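Local structure of cystathionine beta-lyase family protein, YNBB B.subtilis ortholog (Clostridium acetobutylicum, 3HVY) at the interface of chains A and B and the interface of chains A and C. The protein is a putative cystathionine beta-lyase involved in aluminium resistance that probably uses pyridoxal phosphate to cleave carbon-sulfur bonds of sulfur amino acids. Sequence-based numbering; all coordinates share one arbitrary frame. Chains: chain A/B/C, Cystathionine beta-lyase family protein, YNBB B.subtilis ortholog.

Contact 1: the interface of chains A and B. Residues chain A 47, 50-51, 54; chain B 14, 354-356, 360.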
loop_
_atom_site.group_PDB
_atom_site.type_symbol
_atom_site.label_atom_id
_atom_site.label_comp_id
_atom_site.label_asym_id
_atom_site.label_seq_id
_atom_site.Cartn_x
_atom_site.Cartn_y
_atom_site.Cartn_z
ATOM N N LEU A 47 5.970 20.751 20.890
ATOM C CA LEU A 47 5.349 21.979 20.483
ATOM C C LEU A 47 5.991 22.489 19.207
ATOM O O LEU A 47 5.307 23.006 18.313
ATOM C CB LEU A 47 5.464 23.042 21.594
ATOM C CG LEU A 47 4.964 24.468 21.259
ATOM C CD1 LEU A 47 3.504 24.518 20.830
ATOM C CD2 LEU A 47 5.234 25.460 22.466
ATOM N N LEU A 50 4.496 20.502 16.386
ATOM C CA LEU A 50 3.085 20.903 16.212
ATOM C C LEU A 50 3.010 22.221 15.473
ATOM O O LEU A 50 2.236 22.355 14.531
ATOM C CB LEU A 50 2.374 21.021 17.559
ATOM C CG LEU A 50 0.915 21.495 17.531
ATOM C CD1 LEU A 50 0.024 20.534 16.697
ATOM C CD2 LEU A 50 0.370 21.691 18.969
ATOM N N LYS A 51 3.791 23.193 15.888
ATOM C CA LYS A 51 3.788 24.486 15.197
ATOM C C LYS A 51 4.146 24.352 13.747
ATOM O O LYS A 51 3.555 25.061 12.897
ATOM C CB LYS A 51 4.759 25.489 15.827
ATOM C CG LYS A 51 4.343 26.008 17.213
ATOM N N GLN A 54 1.249 23.131 11.824
ATOM C CA GLN A 54 0.187 24.110 11.713
ATOM C C GLN A 54 0.600 25.239 10.755
ATOM O O GLN A 54 -0.201 25.705 9.955
ATOM C CB GLN A 54 -0.168 24.643 13.099
ATOM C CG GLN A 54 -0.738 23.541 13.958
ATOM C CD GLN A 54 -1.157 24.032 15.294
ATOM O OE1 GLN A 54 -0.605 24.998 15.821
ATOM N NE2 GLN A 54 -2.122 23.362 15.873
ATOM N N TYR B 14 0.002 30.974 20.851
ATOM C CA TYR B 14 -1.383 30.524 21.131
ATOM C C TYR B 14 -2.228 31.396 22.069
ATOM O O TYR B 14 -3.375 31.074 22.354
ATOM C CB TYR B 14 -1.394 29.077 21.622
ATOM C CG TYR B 14 -0.860 28.107 20.588
ATOM C CD1 TYR B 14 -1.664 27.650 19.540
ATOM C CD2 TYR B 14 0.443 27.676 20.642
ATOM C CE1 TYR B 14 -1.166 26.776 18.575
ATOM C CE2 TYR B 14 0.939 26.798 19.706
ATOM C CZ TYR B 14 0.140 26.349 18.676
ATOM O OH TYR B 14 0.681 25.478 17.760
ATOM N N THR B 354 -7.933 23.798 16.912
ATOM C CA THR B 354 -6.795 24.645 16.641
ATOM C C THR B 354 -5.522 24.028 17.239
ATOM O O THR B 354 -4.436 24.407 16.879
ATOM C CB THR B 354 -6.966 26.084 17.218
ATOM O OG1 THR B 354 -6.910 26.043 18.632
ATOM C CG2 THR B 354 -8.255 26.649 16.808
ATOM N N ALA B 355 -5.655 23.094 18.181
ATOM C CA ALA B 355 -4.471 22.469 18.804
ATOM C C ALA B 355 -4.016 21.217 18.064
ATOM O O ALA B 355 -3.107 20.490 18.531
ATOM C CB ALA B 355 -4.815 22.085 20.235
ATOM N N SER B 356 -4.682 20.932 16.941
ATOM C CA SER B 356 -4.541 19.657 16.264
ATOM C C SER B 356 -3.470 19.748 15.163
ATOM O O SER B 356 -3.247 20.821 14.592
ATOM C CB SER B 356 -5.888 19.244 15.684
ATOM O OG SER B 356 -6.783 18.870 16.733
ATOM N N SER B 360 -5.796 22.031 11.325
ATOM C CA SER B 360 -5.867 22.950 12.463
ATOM C C SER B 360 -6.598 24.245 12.151
ATOM O O SER B 360 -7.045 24.944 13.065
ATOM C CB SER B 360 -4.448 23.310 12.930
ATOM O OG SER B 360 -3.700 23.956 11.910
#

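Contact 2: the interface of chains A and C. Residues chain A 97, 271-272, 276, 280-281; chain C 99, 103.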
loop_
_atom_site.group_PDB
_atom_site.type_symbol
_atom_site.label_atom_id
_atom_site.label_comp_id
_atom_site.label_asym_id
_atom_site.label_seq_id
_atom_site.Cartn_x
_atom_site.Cartn_y
_atom_site.Cartn_z
ATOM N N HIS A 97 13.008 7.114 -0.693
ATOM C CA HIS A 97 13.940 6.568 -1.662
ATOM C C HIS A 97 15.318 6.281 -1.044
ATOM O O HIS A 97 16.098 5.494 -1.608
ATOM C CB HIS A 97 14.086 7.544 -2.857
ATOM C CG HIS A 97 12.762 7.930 -3.438
ATOM N ND1 HIS A 97 12.310 7.436 -4.634
ATOM C CD2 HIS A 97 11.752 8.685 -2.930
ATOM C CE1 HIS A 97 11.074 7.865 -4.837
ATOM N NE2 HIS A 97 10.722 8.633 -3.823
ATOM N N VAL A 271 21.204 12.180 -5.423
ATOM C CA VAL A 271 20.169 11.240 -5.075
ATOM C C VAL A 271 19.405 10.801 -6.296
ATOM O O VAL A 271 19.124 9.648 -6.418
ATOM C CB VAL A 271 19.200 11.772 -4.018
ATOM C CG1 VAL A 271 18.114 10.723 -3.752
ATOM C CG2 VAL A 271 19.950 12.081 -2.735
ATOM N N THR A 272 19.079 11.703 -7.224
ATOM C CA THR A 272 18.498 11.271 -8.499
ATOM C C THR A 272 19.537 11.541 -9.565
ATOM O O THR A 272 20.587 10.871 -9.631
ATOM C CB THR A 272 17.105 11.956 -8.753
ATOM O OG1 THR A 272 17.256 13.391 -8.871
ATOM C CG2 THR A 272 16.192 11.676 -7.633
ATOM N N ILE A 276 17.247 16.881 -12.591
ATOM C CA ILE A 276 15.988 16.405 -12.009
ATOM C C ILE A 276 15.921 16.724 -10.531
ATOM O O ILE A 276 14.993 17.401 -10.072
ATOM C CB ILE A 276 15.791 14.932 -12.230
ATOM C CG1 ILE A 276 15.567 14.678 -13.728
ATOM C CG2 ILE A 276 14.629 14.446 -11.414
ATOM C CD1 ILE A 276 15.246 13.276 -14.028
ATOM N N CYS A 280 11.239 15.138 -9.222
ATOM C CA CYS A 280 10.571 13.900 -9.539
ATOM C C CYS A 280 10.785 12.955 -8.390
ATOM O O CYS A 280 11.821 13.025 -7.677
ATOM C CB CYS A 280 11.137 13.260 -10.787
ATOM S SG CYS A 280 10.721 14.141 -12.317
ATOM N N GLY A 281 9.830 12.055 -8.230
ATOM C CA GLY A 281 9.915 11.048 -7.205
ATOM C C GLY A 281 8.587 10.877 -6.496
ATOM O O GLY A 281 8.319 11.558 -5.503
ATOM N N VAL C 99 13.448 7.405 -10.178
ATOM C CA VAL C 99 12.337 8.366 -10.249
ATOM C C VAL C 99 11.782 8.500 -11.636
ATOM O O VAL C 99 10.660 8.965 -11.793
ATOM C CB VAL C 99 12.736 9.788 -9.685
ATOM C CG1 VAL C 99 13.069 9.643 -8.183
ATOM C CG2 VAL C 99 13.858 10.421 -10.458
ATOM N N HIS C 103 16.838 8.809 -14.694
ATOM C CA HIS C 103 17.553 8.421 -13.490
ATOM C C HIS C 103 18.325 7.109 -13.758
ATOM O O HIS C 103 19.507 7.044 -13.464
ATOM C CB HIS C 103 16.565 8.257 -12.339
ATOM C CG HIS C 103 17.194 8.017 -11.009
ATOM N ND1 HIS C 103 16.464 8.040 -9.849
ATOM C CD2 HIS C 103 18.483 7.802 -10.639
ATOM C CE1 HIS C 103 17.259 7.772 -8.825
ATOM N NE2 HIS C 103 18.492 7.637 -9.277
HETATM O O HOH W 1 21.484 8.318 -8.462
#

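Contact 1: the interface of chains A and B
A:Leu47, A:Leu50, A:Lys51 and A:Gln54 all have helical phi/psi and fall on successive turns of one face of helix 18-55, against B:Tyr14, the last residue of helix 4-14, and the turn where helix 342-354 runs out at B:Ala355 and B:Ser356. The patch belongs to a two-fold symmetric interface between copies of the protein in the deposited assembly, probably a subunit contact. A:Gln54 carries the polar part. Its chain is extended beyond CG (chi2 -177°), which carries the carboxamide across to two backbone carbonyls. The amide nitrogen NE2 gives a nearly straight hydrogen bond to B:Ser356 O, 3.1 Å away and in the amide plane, although NE2 sits above the plane of that carbonyl. A second bond, from NE2 to B:Thr354 O at 2.7 Å, is strongly bent and leaves the amide plane by 40°. One donor group thus grips both sides of the turn, which fixes the rotation of the amide. The amide oxygen OE1 points to the edge of the B:Tyr14 ring and in its plane, with ring and amide planes 59° apart; its separation from the phenol OH is modelled too short to be trusted. A:Lys51, modelled only to CG, comes near that hydroxyl. A:Leu47 CD1 meets ring carbon CE2 of B:Tyr14 at 3.6 Å, on the side away from OE1. A:Leu50 CD1 lies 3.6 Å from B:Ala355 O. Against the aliphatic stem of A:Gln54, B:Ser360 OG lies 3.6 Å from CG.

Contact 2: the interface of chains A and C
C:His103 lies flat beneath the backbone of A:Thr272, while C:Val99 pushes its two methyls between A:Thr272 and the A:Cys280-A:Gly281 segment. This is part of a two-fold symmetric interface between copies of the protein in the deposited assembly, probably a subunit contact. The imidazole presents one face to A:Thr272 CA, which stands 3.8 Å from the ring centroid and is offset toward the rim, a CH-pi contact. Chi1 of C:His103 (-173°) swings the ring toward A:Thr272, and chi2 (170°) directs ND1 to C:Val99. There ND1 accepts a 3.1 Å hydrogen bond from the backbone N of C:Val99, tilted 21° from the ring plane. This bond within chain C helps fix the rotation of the ring. C:His103 NE2 bonds to water 1 (3.2 Å), which also bonds to A:Thr272 O, bridging the chains. The side chains of C:Val99 and A:Thr272 cross at about a right angle, so that A:Thr272 CG2 meets both valine methyls, CG1 at 3.8 Å. CG1 continues to A:Gly281 CA, 3.6 Å away, where the glycine offers only backbone to the methyl. The other branch, CG2, lies 3.9 Å from A:Cys280 CB. A:His97 and A:Ile276 border the valine more loosely. In the fold, chain A contributes the loop after strand 91-95, the end of helix 261-271 and the loops that follow it, whereas chain C brings the loop after strand 91-95 and the start of helix 101-111.

Contact 1 and contact 2 lie about 32 Å apart, measured between the centres of their C-alpha atoms, and join chain A to two different neighbours. They share no residue: contact 1 uses the long helix 18-55 against an N-terminal helix and the turn after helix 342-354, contact 2 the segments around strand 91-95 and helix 261-271. Each interface is two-fold symmetric, so every contact has a twin with the chains exchanged. Together they could link four copies, as in the deposited assembly; a tetramer would be in keeping with the gamma-lyase family, though the structure alone does not show the state in solution.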